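Local coordinates for ankyrin repeat and SAM domain-containing protein 4B (Mus musculus, PDB 5F3X) that probably acts as a scaffold in protein assemblies, using its ankyrin repeats and its sterile alpha motif (SAM) domain to bind partner proteins, at residues Glu44-Ile49 with Gly54-Val59. Numbering follows the deposited sequence.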
# COMPACT_ATOMS: atom_id res chain seq x y z
N GLU B 44 -4.57 11.63 -32.99
CA GLU B 44 -4.76 12.90 -33.70
C GLU B 44 -5.00 14.06 -32.74
O GLU B 44 -4.56 15.18 -33.02
CB GLU B 44 -5.89 12.81 -34.73
CG GLU B 44 -6.05 14.14 -35.51
CD GLU B 44 -7.24 14.16 -36.48
OE1 GLU B 44 -8.15 13.31 -36.32
OE2 GLU B 44 -7.27 15.03 -37.39
N ASP B 45 -5.65 13.82 -31.60
CA ASP B 45 -5.75 14.86 -30.58
C ASP B 45 -4.36 15.37 -30.18
O ASP B 45 -4.14 16.58 -30.07
CB ASP B 45 -6.49 14.32 -29.36
CG ASP B 45 -7.99 14.23 -29.57
OD1 ASP B 45 -8.59 15.23 -30.02
OD2 ASP B 45 -8.56 13.15 -29.31
N LEU B 46 -3.41 14.45 -29.98
CA LEU B 46 -2.09 14.85 -29.53
C LEU B 46 -1.26 15.47 -30.64
O LEU B 46 -0.34 16.25 -30.37
CB LEU B 46 -1.35 13.66 -28.91
CG LEU B 46 -2.02 13.06 -27.67
CD1 LEU B 46 -1.38 11.76 -27.26
CD2 LEU B 46 -2.08 14.09 -26.52
N GLN B 47 -1.53 15.10 -31.90
CA GLN B 47 -0.96 15.83 -33.03
C GLN B 47 -1.46 17.26 -33.08
O GLN B 47 -0.75 18.15 -33.54
CB GLN B 47 -1.30 15.15 -34.34
CG GLN B 47 -0.30 14.16 -34.87
CD GLN B 47 -0.72 13.62 -36.23
OE1 GLN B 47 -0.26 14.09 -37.26
NE2 GLN B 47 -1.61 12.63 -36.23
N ASN B 48 -2.69 17.50 -32.63
CA ASN B 48 -3.24 18.85 -32.71
C ASN B 48 -2.50 19.81 -31.78
O ASN B 48 -2.35 20.99 -32.11
CB ASN B 48 -4.74 18.83 -32.43
CG ASN B 48 -5.54 18.35 -33.64
OD1 ASN B 48 -5.08 18.44 -34.78
ND2 ASN B 48 -6.75 17.85 -33.39
N ILE B 49 -1.99 19.32 -30.65
CA ILE B 49 -1.22 20.17 -29.75
C ILE B 49 0.26 20.05 -30.04
O ILE B 49 1.09 20.38 -29.19
CB ILE B 49 -1.54 19.89 -28.27
CG1 ILE B 49 -1.33 18.42 -27.91
CG2 ILE B 49 -2.97 20.37 -27.96
CD1 ILE B 49 -1.41 18.13 -26.43
N GLY B 54 7.36 10.46 -31.56
CA GLY B 54 8.01 9.70 -30.52
C GLY B 54 7.26 9.74 -29.21
O GLY B 54 6.88 8.71 -28.66
N PRO B 55 7.03 10.94 -28.66
CA PRO B 55 6.31 10.99 -27.38
C PRO B 55 4.85 10.65 -27.51
O PRO B 55 4.27 10.15 -26.54
CB PRO B 55 6.54 12.43 -26.88
CG PRO B 55 7.22 13.15 -27.95
CD PRO B 55 7.78 12.18 -28.93
N ARG B 56 4.24 10.86 -28.68
CA ARG B 56 2.87 10.40 -28.87
C ARG B 56 2.76 8.91 -28.61
O ARG B 56 1.90 8.47 -27.85
CB ARG B 56 2.41 10.73 -30.29
CG ARG B 56 1.35 11.80 -30.38
CD ARG B 56 1.42 12.54 -31.70
NE ARG B 56 1.48 11.66 -32.87
CZ ARG B 56 2.14 11.96 -33.98
NH1 ARG B 56 2.79 13.11 -34.05
NH2 ARG B 56 2.17 11.12 -35.01
N LYS B 57 3.67 8.12 -29.21
CA LYS B 57 3.64 6.67 -29.01
C LYS B 57 3.86 6.30 -27.55
O LYS B 57 3.16 5.44 -27.01
CB LYS B 57 4.68 6.01 -29.90
CG LYS B 57 4.50 6.26 -31.41
CD LYS B 57 3.19 5.70 -31.98
CE LYS B 57 2.07 6.77 -32.10
NZ LYS B 57 0.72 6.15 -32.06
N LYS B 58 4.80 6.97 -26.87
CA LYS B 58 5.05 6.65 -25.47
C LYS B 58 3.85 6.99 -24.61
O LYS B 58 3.43 6.18 -23.77
CB LYS B 58 6.31 7.38 -24.97
CG LYS B 58 7.62 6.70 -25.38
CD LYS B 58 8.79 7.67 -25.43
CE LYS B 58 10.04 6.94 -25.91
NZ LYS B 58 11.28 7.76 -25.72
N VAL B 59 3.27 8.18 -24.81
CA VAL B 59 2.05 8.55 -24.08
C VAL B 59 0.94 7.53 -24.33
O VAL B 59 0.30 7.05 -23.40
CB VAL B 59 1.58 9.97 -24.47
CG1 VAL B 59 0.37 10.31 -23.71
CG2 VAL B 59 2.61 10.99 -24.12
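Gln47 lies over one face of the Arg56 guanidinium, its CG 3.3 Å above the plane and close to the centre, at 3.4 Å from Arg56 CZ. Beyond CG the glutamine chain runs extended, and its terminal amide stacks on the guanidinium with the two planes 24° apart. No hydrogen bond links the two segments; Gln47 and Arg56 meet by stacking. The polar partners of the guanidinium lie just outside the segments: NE forms a salt bridge with Asp43 OD1 and NH1 donates to the carbonyl oxygen of Met51, two bonds that probably fix the rotation of the group over Gln47. Gln47 NE2 makes a weak hydrogen bond to Asp43 OD2, so Asp43 serves both stacked groups. A bend at chi3 (50°) turns the head of Arg56 away from the line of its aliphatic stem. That stem slides past Leu46 in the opposite direction, with Arg56 CG 3.6 Å from Leu46 CB. Deeper in, Leu46 CD1 meets Val59 CG1 at 4.2 Å, a looser apolar contact between two buried side chains. A leucine in place of Arg56 would probably leave Asp43 without its salt-bridge mate, the Met51 carbonyl without this donor, and the Gln47 amide without its flat partner. The short axes approach to 10.3 Å at 138°, the course reversing through the connection that carries Met51. Helix 43-48 is thereby joined to the N-terminal part of helix 53-71, the long last helix of the five-helix SAM bundle, where Val59 also touches Leu21 and Pro55 touches Phe24 in the loop between helices 11-18 and 25-30.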